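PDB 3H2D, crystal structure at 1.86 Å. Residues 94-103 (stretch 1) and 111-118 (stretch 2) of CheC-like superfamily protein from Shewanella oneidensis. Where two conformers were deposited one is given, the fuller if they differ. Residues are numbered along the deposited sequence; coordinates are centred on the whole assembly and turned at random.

Stretch 1 (94-103) TNMVTGGAKN
Stretch 2 (111-118) EFEMATPM

Stretch 1 is helical throughout, with phi -55 to -72° and psi -37 to -54° and i to i+4 hydrogen bonds such as Thr98 N to Thr94 O (3.0 Å) and Lys102 N to Thr98 O (2.8 Å). Stretch 2 is extended, strand at Glu113 (-116/140) and Met114 (-87/152), with an irregular Ala115 (-89/-142). The two stretches run in opposite senses: Thr94 CA lies 6.6 Å from Pro117 CA, Thr98 CA 7.2 Å from Met114 CA, and Lys102 CA 6.6 Å from Phe112 CA. Together they bury 504 Å².

Met114, a selenomethionine, fills the middle. Its CB points toward the helix, and chi1 74° (p), chi2 -176° (t) and chi3 76° (p) bring CE to 3.3 Å from Gly99 N, where the lack of a side chain leaves the backbone open. An ideal CB on Gly99 would clash with Asn95 O at 2.9 Å. Thr98 (m) sets CG2 3.8 Å from Met114 CB and 4.0 Å from Phe112 CE1, at the ring edge; its OG1 donates to Thr94 O (2.7 Å), so the hydroxyl is satisfied within the helix while the methyl packs.

Phe112 (p, chi2 89°) is buried, with Lys102 CG over one ring face. Lys102 is extended through chi3 (t, t, t), then turns at chi4 42° (p); its aliphatic chain covers the ring while NZ donates to Phe112 O (2.7 Å) and forms a hydrogen-bonded salt bridge with Glu113 OE2 (3.3 Å). Glu113 (m, m) starts away from the helix, but its end returns.

At the other end, Pro117 offers a compact nonpolar ring, its CB 4.3 Å from the Thr94 CG2 methyl and its CG 3.4 Å from Asn95 OD1. That amide oxygen also accepts from water 1 (2.8 Å), which donates to Ala115 O (2.7 Å), bridging the stretches. Water 2 donates to Lys102 O (2.8 Å) and weakly accepts from Phe112 N (3.4 Å).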

ATOM      1  N   THR B  94       4.959  -9.137   6.364  1.00 23.15           N
ATOM      2  CA  THR B  94       4.519  -7.782   6.713  1.00 24.07           C
ATOM      3  C   THR B  94       3.764  -7.750   8.054  1.00 24.11           C
ATOM      4  O   THR B  94       4.007  -6.850   8.919  1.00 23.73           O
ATOM      5  CB  THR B  94       3.637  -7.188   5.596  1.00 23.20           C
ATOM      6  OG1 THR B  94       4.382  -7.155   4.386  1.00 25.16           O
ATOM      7  CG2 THR B  94       3.200  -5.782   5.932  1.00 21.02           C
ATOM      8  N   ASN B  95       2.849  -8.709   8.235  1.00 23.16           N
ATOM      9  CA  ASN B  95       2.115  -8.785   9.491  1.00 21.65           C
ATOM     10  C   ASN B  95       3.049  -9.044  10.679  1.00 23.59           C
ATOM     11  O   ASN B  95       2.854  -8.459  11.751  1.00 23.42           O
ATOM     12  CB  ASN B  95       1.083  -9.905   9.480  1.00 24.47           C
ATOM     13  CG  ASN B  95      -0.236  -9.488   8.953  1.00 31.26           C
ATOM     14  OD1 ASN B  95      -0.643  -8.328   9.070  1.00 29.47           O
ATOM     15  ND2 ASN B  95      -0.957 -10.479   8.344  1.00 33.01           N
HETATM   16  N   MSE B  96       4.048  -9.916  10.514  1.00 22.99           N
HETATM   17  CA  MSE B  96       4.948 -10.214  11.637  1.00 25.32           C
HETATM   18  C   MSE B  96       5.907  -9.067  11.965  1.00 24.25           C
HETATM   19  O   MSE B  96       6.188  -8.837  13.133  1.00 21.54           O
HETATM   20  CB  MSE B  96       5.746 -11.515  11.395  1.00 28.17           C
HETATM   21  CG  MSE B  96       4.881 -12.702  11.290  1.00 31.46           C
HETATM   22 SE   MSE B  96       6.032 -14.307  11.177  0.75 29.74          SE
HETATM   23  CE  MSE B  96       6.476 -14.186   9.320  1.00 24.54           C
ATOM     24  N   VAL B  97       6.406  -8.353  10.949  1.00 21.71           N
ATOM     25  CA  VAL B  97       7.249  -7.167  11.169  1.00 21.86           C
ATOM     26  C   VAL B  97       6.478  -6.068  11.935  1.00 21.66           C
ATOM     27  O   VAL B  97       6.949  -5.501  12.947  1.00 19.25           O
ATOM     28  CB  VAL B  97       7.808  -6.639   9.826  1.00 22.83           C
ATOM     29  CG1 VAL B  97       8.523  -5.245  10.004  1.00 22.46           C
ATOM     30  CG2 VAL B  97       8.756  -7.694   9.246  1.00 21.97           C
ATOM     31  N   THR B  98       5.272  -5.795  11.447  1.00 19.91           N
ATOM     32  CA  THR B  98       4.412  -4.749  12.004  1.00 20.69           C
ATOM     33  C   THR B  98       3.927  -5.136  13.364  1.00 21.97           C
ATOM     34  O   THR B  98       3.907  -4.314  14.273  1.00 19.49           O
ATOM     35  CB  THR B  98       3.196  -4.512  11.107  1.00 22.42           C
ATOM     36  OG1 THR B  98       3.660  -4.342   9.762  1.00 25.47           O
ATOM     37  CG2 THR B  98       2.414  -3.196  11.543  1.00 24.05           C
ATOM     38  N   GLY B  99       3.570  -6.402  13.528  1.00 21.95           N
ATOM     39  CA  GLY B  99       3.180  -6.904  14.837  1.00 22.25           C
ATOM     40  C   GLY B  99       4.244  -6.890  15.904  1.00 22.39           C
ATOM     41  O   GLY B  99       3.968  -6.521  17.071  1.00 20.74           O
ATOM     42  N   GLY B 100       5.458  -7.288  15.543  1.00 21.85           N
ATOM     43  CA  GLY B 100       6.565  -7.224  16.472  1.00 21.55           C
ATOM     44  C   GLY B 100       6.904  -5.796  16.845  1.00 21.80           C
ATOM     45  O   GLY B 100       7.208  -5.503  18.010  1.00 20.19           O
ATOM     46  N   ALA B 101       6.810  -4.899  15.869  1.00 22.33           N
ATOM     47  CA  ALA B 101       7.030  -3.467  16.123  1.00 22.00           C
ATOM     48  C   ALA B 101       5.953  -2.906  17.049  1.00 22.23           C
ATOM     49  O   ALA B 101       6.229  -2.106  17.975  1.00 21.19           O
ATOM     50  CB  ALA B 101       7.046  -2.704  14.816  1.00 23.24           C
ATOM     51  N   LYS B 102       4.701  -3.290  16.785  1.00 20.09           N
ATOM     52  CA  LYS B 102       3.590  -2.901  17.677  1.00 19.40           C
ATOM     53  C   LYS B 102       3.873  -3.323  19.117  1.00 18.52           C
ATOM     54  O   LYS B 102       3.690  -2.534  20.043  1.00 17.77           O
ATOM     55  CB  LYS B 102       2.293  -3.540  17.150  1.00 21.65           C
ATOM     56  CG  LYS B 102       1.098  -3.281  18.030  1.00 20.14           C
ATOM     57  CD  LYS B 102      -0.144  -3.919  17.426  1.00 19.53           C
ATOM     58  CE  LYS B 102      -1.312  -3.999  18.386  1.00 20.91           C
ATOM     59  NZ  LYS B 102      -1.563  -2.823  19.221  1.00 23.02           N
ATOM     60  N   ASN B 103       4.313  -4.571  19.312  1.00 17.56           N
ATOM     61  CA  ASN B 103       4.660  -5.050  20.632  1.00 18.63           C
ATOM     62  C   ASN B 103       5.786  -4.236  21.299  1.00 17.42           C
ATOM     63  O   ASN B 103       5.645  -3.800  22.428  1.00 16.55           O
ATOM     64  CB  ASN B 103       5.088  -6.510  20.582  1.00 17.23           C
ATOM     65  CG  ASN B 103       5.298  -7.088  21.956  1.00 20.24           C
ATOM     66  OD1 ASN B 103       4.464  -6.939  22.855  1.00 19.12           O
ATOM     67  ND2 ASN B 103       6.404  -7.741  22.129  1.00 17.16           N
ATOM     68  N   GLU B 111       1.237   3.552  21.226  1.00 20.71           N
ATOM     69  CA  GLU B 111       0.149   2.664  20.820  1.00 19.85           C
ATOM     70  C   GLU B 111      -0.325   2.877  19.371  1.00 21.00           C
ATOM     71  O   GLU B 111      -0.634   3.996  18.942  1.00 20.74           O
ATOM     72  CB  GLU B 111      -1.028   2.849  21.736  1.00 21.00           C
ATOM     73  CG  GLU B 111      -0.715   2.440  23.189  1.00 24.95           C
ATOM     74  N   PHE B 112      -0.445   1.772  18.656  1.00 20.51           N
ATOM     75  CA  PHE B 112      -1.120   1.778  17.345  1.00 21.32           C
ATOM     76  C   PHE B 112      -1.682   0.411  17.072  1.00 21.43           C
ATOM     77  O   PHE B 112      -1.279  -0.602  17.692  1.00 22.23           O
ATOM     78  CB  PHE B 112      -0.205   2.218  16.184  1.00 21.41           C
ATOM     79  CG  PHE B 112       0.872   1.249  15.843  1.00 22.89           C
ATOM     80  CD1 PHE B 112       0.669   0.232  14.928  1.00 21.95           C
ATOM     81  CD2 PHE B 112       2.125   1.389  16.420  1.00 23.31           C
ATOM     82  CE1 PHE B 112       1.710  -0.672  14.619  1.00 28.41           C
ATOM     83  CE2 PHE B 112       3.133   0.527  16.132  1.00 24.88           C
ATOM     84  CZ  PHE B 112       2.957  -0.501  15.232  1.00 23.27           C
ATOM     85  N   GLU B 113      -2.646   0.401  16.141  1.00 23.16           N
ATOM     86  CA  GLU B 113      -3.253  -0.807  15.596  1.00 22.90           C
ATOM     87  C   GLU B 113      -2.884  -0.824  14.108  1.00 22.71           C
ATOM     88  O   GLU B 113      -2.858   0.220  13.447  1.00 23.07           O
ATOM     89  CB  GLU B 113      -4.778  -0.756  15.718  1.00 25.42           C
ATOM     90  CG  GLU B 113      -5.359  -0.776  17.112  1.00 32.15           C
ATOM     91  CD  GLU B 113      -4.873  -1.954  17.908  1.00 38.68           C
ATOM     92  OE1 GLU B 113      -4.671  -3.031  17.306  1.00 44.39           O
ATOM     93  OE2 GLU B 113      -4.683  -1.796  19.143  1.00 52.85           O
HETATM   94  N   MSE B 114      -2.573  -2.007  13.603  1.00 23.28           N
HETATM   95  CA  MSE B 114      -2.318  -2.215  12.181  1.00 24.58           C
HETATM   96  C   MSE B 114      -3.614  -2.490  11.428  1.00 23.78           C
HETATM   97  O   MSE B 114      -4.567  -3.048  11.976  1.00 23.37           O
HETATM   98  CB  MSE B 114      -1.359  -3.386  11.966  1.00 23.96           C
HETATM   99  CG  MSE B 114      -1.910  -4.774  12.163  1.00 27.77           C
HETATM  100 SE   MSE B 114      -0.415  -6.079  11.935  0.75 33.63          SE
HETATM  101  CE  MSE B 114       0.308  -5.680  13.617  1.00 26.16           C
ATOM    102  N   ALA B 115      -3.611  -2.117  10.151  1.00 23.60           N
ATOM    103  CA  ALA B 115      -4.676  -2.459   9.237  1.00 23.62           C
ATOM    104  C   ALA B 115      -4.241  -3.812   8.667  1.00 25.00           C
ATOM    105  O   ALA B 115      -3.715  -4.634   9.405  1.00 26.66           O
ATOM    106  CB  ALA B 115      -4.814  -1.384   8.162  1.00 23.70           C
ATOM    107  N   THR B 116      -4.476  -4.063   7.385  1.00 23.49           N
ATOM    108  CA  THR B 116      -4.207  -5.347   6.795  1.00 22.03           C
ATOM    109  C   THR B 116      -3.227  -5.191   5.597  1.00 20.85           C
ATOM    110  O   THR B 116      -3.218  -4.176   4.937  1.00 23.53           O
ATOM    111  CB  THR B 116      -5.478  -6.022   6.352  1.00 22.35           C
ATOM    112  OG1 THR B 116      -6.175  -5.165   5.450  1.00 25.81           O
ATOM    113  CG2 THR B 116      -6.368  -6.356   7.535  1.00 25.30           C
ATOM    114  N   PRO B 117      -2.416  -6.228   5.322  1.00 22.82           N
ATOM    115  CA  PRO B 117      -1.390  -6.038   4.324  1.00 23.42           C
ATOM    116  C   PRO B 117      -1.926  -5.944   2.903  1.00 23.01           C
ATOM    117  O   PRO B 117      -2.917  -6.554   2.567  1.00 21.12           O
ATOM    118  CB  PRO B 117      -0.551  -7.312   4.416  1.00 25.78           C
ATOM    119  CG  PRO B 117      -0.856  -7.876   5.737  1.00 24.35           C
ATOM    120  CD  PRO B 117      -2.312  -7.567   5.926  1.00 23.36           C
HETATM  121  N   MSE B 118      -1.294  -5.091   2.114  0.50 24.81           N
HETATM  122  CA  MSE B 118      -1.472  -5.110   0.678  0.50 26.07           C
HETATM  123  C   MSE B 118      -0.111  -5.366   0.115  0.50 25.19           C
HETATM  124  O   MSE B 118       0.879  -4.813   0.591  0.50 24.11           O
HETATM  125  CB  MSE B 118      -1.992  -3.785   0.162  0.50 27.17           C
HETATM  126  CG  MSE B 118      -3.456  -3.605   0.387  0.50 27.53           C
HETATM  127 SE   MSE B 118      -3.933  -1.765   0.074  0.38 28.10          SE
HETATM  128  CE  MSE B 118      -3.415  -1.001   1.782  0.50 23.41           C
TER
HETATM  129  O   HOH W   1      -3.153  -7.298   9.628  1.00 21.76           O
HETATM  130  O   HOH W   2       2.052  -0.292  19.821  1.00 20.90           O